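Side-chain contacts in polycomb protein Pcl (Drosophila melanogaster, PDB 5OQD), which helps establish the repressed state of homeotic genes in the early embryo, as part of the Esc/E(z) complex that methylates histone H3: residues N116-W119 against P120-E124; R136-P139 against E140-M144. All coordinates share one frame; numbering follows the deposited sequence.

Contact 1: residues N116-W119 against P120-E124; sequences NDIW and PFILE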
loop_
_atom_site.group_PDB
_atom_site.type_symbol
_atom_site.label_atom_id
_atom_site.label_comp_id
_atom_site.label_asym_id
_atom_site.label_seq_id
_atom_site.Cartn_x
_atom_site.Cartn_y
_atom_site.Cartn_z
ATOM N N ASN B 116 14.168 2.978 16.484
ATOM C CA ASN B 116 13.310 3.788 17.344
ATOM C C ASN B 116 11.939 4.108 16.754
ATOM O O ASN B 116 10.945 4.157 17.478
ATOM C CB ASN B 116 14.018 5.097 17.701
ATOM C CG ASN B 116 15.301 4.872 18.478
ATOM O OD1 ASN B 116 15.479 3.836 19.119
ATOM N ND2 ASN B 116 16.202 5.846 18.427
ATOM N N ASP B 117 11.884 4.329 15.446
ATOM C CA ASP B 117 10.652 4.788 14.816
ATOM C C ASP B 117 10.002 3.883 13.771
ATOM O O ASP B 117 8.783 3.887 13.607
ATOM C CB ASP B 117 10.915 6.078 14.035
ATOM C CG ASP B 117 11.612 7.132 14.873
ATOM O OD1 ASP B 117 11.431 7.124 16.110
ATOM O OD2 ASP B 117 12.339 7.967 14.297
ATOM N N ILE B 118 10.822 3.110 13.065
ATOM C CA ILE B 118 10.332 2.264 11.982
ATOM C C ILE B 118 10.056 0.892 12.588
ATOM O O ILE B 118 9.001 0.303 12.352
ATOM C CB ILE B 118 11.330 2.102 10.822
ATOM C CG1 ILE B 118 11.758 3.471 10.291
ATOM C CG2 ILE B 118 10.726 1.253 9.710
ATOM C CD1 ILE B 118 12.808 3.403 9.207
ATOM N N TRP B 119 11.013 0.391 13.363
ATOM C CA TRP B 119 10.915 -0.926 13.990
ATOM C C TRP B 119 9.658 -1.122 14.855
ATOM O O TRP B 119 8.985 -2.143 14.718
ATOM C CB TRP B 119 12.175 -1.193 14.824
ATOM C CG TRP B 119 12.213 -2.520 15.512
ATOM C CD1 TRP B 119 12.188 -2.744 16.857
ATOM C CD2 TRP B 119 12.297 -3.807 14.891
ATOM N NE1 TRP B 119 12.251 -4.092 17.113
ATOM C CE2 TRP B 119 12.317 -4.767 15.923
ATOM C CE3 TRP B 119 12.356 -4.242 13.564
ATOM C CZ2 TRP B 119 12.391 -6.135 15.669
ATOM C CZ3 TRP B 119 12.430 -5.600 13.314
ATOM C CH2 TRP B 119 12.447 -6.530 14.362
ATOM N N PRO B 120 9.358 -0.181 15.733
ATOM C CA PRO B 120 8.184 -0.334 16.590
ATOM C C PRO B 120 6.906 -0.363 15.778
ATOM O O PRO B 120 6.037 -1.194 16.021
ATOM C CB PRO B 120 8.221 0.926 17.448
ATOM C CG PRO B 120 9.654 1.314 17.481
ATOM C CD PRO B 120 10.191 0.962 16.131
ATOM N N PHE B 121 6.812 0.527 14.801
ATOM C CA PHE B 121 5.588 0.705 14.043
ATOM C C PHE B 121 5.199 -0.540 13.262
ATOM O O PHE B 121 4.046 -0.940 13.260
ATOM C CB PHE B 121 5.748 1.892 13.104
ATOM C CG PHE B 121 4.631 2.045 12.122
ATOM C CD1 PHE B 121 3.735 3.088 12.233
ATOM C CD2 PHE B 121 4.485 1.156 11.079
ATOM C CE1 PHE B 121 2.711 3.237 11.328
ATOM C CE2 PHE B 121 3.461 1.296 10.172
ATOM C CZ PHE B 121 2.573 2.340 10.296
ATOM N N ILE B 122 6.173 -1.166 12.622
ATOM C CA ILE B 122 5.932 -2.395 11.887
ATOM C C ILE B 122 5.493 -3.483 12.848
ATOM O O ILE B 122 4.619 -4.286 12.547
ATOM C CB ILE B 122 7.186 -2.857 11.134
ATOM C CG1 ILE B 122 7.551 -1.849 10.050
ATOM C CG2 ILE B 122 6.964 -4.223 10.515
ATOM C CD1 ILE B 122 8.705 -2.287 9.186
ATOM N N LEU B 123 6.123 -3.505 14.012
ATOM C CA LEU B 123 5.788 -4.481 15.027
ATOM C C LEU B 123 4.348 -4.281 15.471
ATOM O O LEU B 123 3.620 -5.243 15.690
ATOM C CB LEU B 123 6.749 -4.375 16.206
ATOM C CG LEU B 123 8.160 -4.881 15.909
ATOM C CD1 LEU B 123 9.130 -4.473 17.001
ATOM C CD2 LEU B 123 8.170 -6.385 15.724
ATOM N N GLU B 124 3.936 -3.026 15.595
ATOM C CA GLU B 124 2.565 -2.735 15.973
ATOM C C GLU B 124 1.588 -3.246 14.933
ATOM O O GLU B 124 0.562 -3.824 15.267
ATOM C CB GLU B 124 2.368 -1.233 16.138
ATOM C CG GLU B 124 3.083 -0.636 17.336
ATOM C CD GLU B 124 3.002 0.875 17.366
ATOM O OE1 GLU B 124 2.162 1.439 16.639
ATOM O OE2 GLU B 124 3.779 1.501 18.117
#

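Contact 2: residues R136-P139 against E140-M144; sequences RTLP and ETALM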
loop_
_atom_site.group_PDB
_atom_site.type_symbol
_atom_site.label_atom_id
_atom_site.label_comp_id
_atom_site.label_asym_id
_atom_site.label_seq_id
_atom_site.Cartn_x
_atom_site.Cartn_y
_atom_site.Cartn_z
ATOM N N ARG B 136 4.859 -13.030 8.959
ATOM C CA ARG B 136 4.098 -12.681 10.153
ATOM C C ARG B 136 4.746 -13.232 11.420
ATOM O O ARG B 136 4.779 -12.567 12.455
ATOM C CB ARG B 136 2.664 -13.197 10.032
ATOM C CG ARG B 136 1.780 -12.896 11.232
ATOM C CD ARG B 136 1.564 -11.401 11.392
ATOM N NE ARG B 136 1.260 -10.767 10.113
ATOM C CZ ARG B 136 0.075 -10.818 9.515
ATOM N NH1 ARG B 136 -0.930 -11.475 10.078
ATOM N NH2 ARG B 136 -0.106 -10.213 8.352
ATOM N N THR B 137 5.274 -14.448 11.328
ATOM C CA THR B 137 5.805 -15.141 12.496
ATOM C C THR B 137 7.330 -15.187 12.500
ATOM O O THR B 137 7.933 -15.981 13.223
ATOM C CB THR B 137 5.264 -16.582 12.573
ATOM O OG1 THR B 137 5.719 -17.326 11.436
ATOM C CG2 THR B 137 3.742 -16.579 12.591
ATOM N N LEU B 138 7.950 -14.332 11.695
ATOM C CA LEU B 138 9.401 -14.324 11.564
ATOM C C LEU B 138 10.071 -13.734 12.802
ATOM O O LEU B 138 9.641 -12.696 13.306
ATOM C CB LEU B 138 9.820 -13.540 10.318
ATOM C CG LEU B 138 11.221 -13.826 9.772
ATOM C CD1 LEU B 138 11.297 -15.240 9.214
ATOM C CD2 LEU B 138 11.614 -12.806 8.717
ATOM N N PRO B 139 11.124 -14.404 13.300
ATOM C CA PRO B 139 11.932 -13.928 14.431
ATOM C C PRO B 139 12.438 -12.501 14.228
ATOM O O PRO B 139 12.683 -12.094 13.092
ATOM C CB PRO B 139 13.094 -14.921 14.469
ATOM C CG PRO B 139 12.518 -16.173 13.917
ATOM C CD PRO B 139 11.551 -15.739 12.847
ATOM N N GLU B 140 12.596 -11.759 15.320
ATOM C CA GLU B 140 12.888 -10.331 15.243
ATOM C C GLU B 140 14.285 -10.018 14.712
ATOM O O GLU B 140 14.462 -9.051 13.971
ATOM C CB GLU B 140 12.698 -9.685 16.617
ATOM C CG GLU B 140 11.273 -9.771 17.140
ATOM C CD GLU B 140 11.035 -8.877 18.339
ATOM O OE1 GLU B 140 11.980 -8.170 18.750
ATOM O OE2 GLU B 140 9.903 -8.879 18.868
ATOM N N THR B 141 15.273 -10.825 15.089
ATOM C CA THR B 141 16.631 -10.632 14.594
ATOM C C THR B 141 16.698 -10.883 13.091
ATOM O O THR B 141 17.333 -10.130 12.354
ATOM C CB THR B 141 17.639 -11.552 15.310
ATOM O OG1 THR B 141 17.149 -12.899 15.308
ATOM C CG2 THR B 141 17.853 -11.098 16.748
ATOM N N ALA B 142 16.035 -11.945 12.645
ATOM C CA ALA B 142 15.971 -12.275 11.226
ATOM C C ALA B 142 15.159 -11.226 10.478
ATOM O O ALA B 142 15.396 -10.959 9.300
ATOM C CB ALA B 142 15.371 -13.658 11.026
ATOM N N LEU B 143 14.200 -10.635 11.181
ATOM C CA LEU B 143 13.356 -9.588 10.622
ATOM C C LEU B 143 14.141 -8.298 10.427
ATOM O O LEU B 143 13.963 -7.600 9.430
ATOM C CB LEU B 143 12.147 -9.337 11.526
ATOM C CG LEU B 143 11.214 -8.192 11.125
ATOM C CD1 LEU B 143 10.743 -8.341 9.684
ATOM C CD2 LEU B 143 10.031 -8.122 12.073
ATOM N N MET B 144 15.004 -7.986 11.389
ATOM C CA MET B 144 15.831 -6.784 11.326
ATOM C C MET B 144 16.757 -6.798 10.115
ATOM O O MET B 144 16.833 -5.820 9.370
ATOM C CB MET B 144 16.654 -6.633 12.607
ATOM C CG MET B 144 15.985 -5.803 13.684
ATOM S SD MET B 144 15.756 -4.094 13.165
ATOM C CE MET B 144 17.427 -3.669 12.681
#

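Contact 1: residues N116-W119 against P120-E124
W119 and L123, one helical turn apart, meet where the leucine's methyl CD1, a bump laid on the flat indole, sits over one face of the ring. That methyl stands 3.1 Å above the ring plane, offset toward the rim, and 3.4 Å from the centroid of the five-membered ring, 22° off its normal: a CH-pi contact. With CG anti to the backbone N (chi1 -179°), the indole stands out beside the helix, one face turned to the next turn. L123 CG lies beside its own N, which lays CD1 against that face, nearest NE1 at 3.1 Å. L123 N donates to W119 O over 3.2 Å. On an adjoining side of the helix I118 and I122 run side by side, with CG2 of I118 4.1 Å from CD1 of I122, and I122 N bonds to I118 O. P120 brings no N-H, so the helix is kinked here; its ring fills the place of that bond, CG lying 3.1 Å from N116 O, while its CD packs against W119 CB at 3.2 Å. An alanine in place of W119 would probably leave L123 CD1 without its aromatic cover and open a gap beside E140, L143 and M144. Within the winged-helix domain, W119 touches helix 140-153, I118 and F121 touch helix 92-104, and I122 touches both, while D117 bonds to H113 at strand 112-113.

Contact 2: residues R136-P139 against E140-M144
Between P139 and L143 the chain closes the first turn of helix 140-153: P139, at the N-cap position, is still extended, whereas E140 is already helical, and L143 N donates to P139 O over 2.8 Å. The N-H...O angle of this bond is bent to 135°, and the donor is tilted 16° from the carbonyl plane. L143 CB comes within 3.2 Å of P139 O, so the same carbonyl oxygen has both the amide and the first side-chain carbon of L143 beside it. The A142 methyl CB lies over one face of the proline ring, 4.3 Å from P139 CB. L138 reaches across with its isobutyl group: its CG is anti to the backbone N (chi1 -160°), which sends the branch toward the helix start, where CD2 lies 4.1 Å from L143 CA and CG lies 4.3 Å from A142 CB. These are loose apolar approaches. The arrangement is a helix N-terminus with proline at the N-cap; proline has no hydroxyl or carboxylate to offer the first helical amides, and no side-chain cap bond is made across the two segments. In the winged-helix domain it is the point where the loop after helix 133-136 turns into helix 140-153. E140 leaves the backbone pointing away from the loop, though its CB still touches P139 C at 3.7 Å; its CG lies beside its own backbone N, and the side chain packs against W119 of helix 114-125. L143 continues past the turn to touch W119 and R126, and R126 also bonds through NH1 to L138 O, linking the loop before the N-cap to the segment that follows helix 114-125.

Contact 1 precedes contact 2 along the chain, and their centres lie about 13 Å apart, on the same side of the chain's centre. The first lies within helix 114-125 and the second at the start of helix 140-153, so they belong to two helices of the winged-helix domain, separate from the zinc-bearing PHD finger. W119 joins them directly: its CH2 lies 3.3 Å from E140 O, its CE3 3.4 Å from M144 SD, and its CZ3 3.6 Å from L143 CG. One indole therefore takes part in both contacts, meeting the later helix with its six-membered ring, so this one side chain is probably an important part of the interface between the two helices.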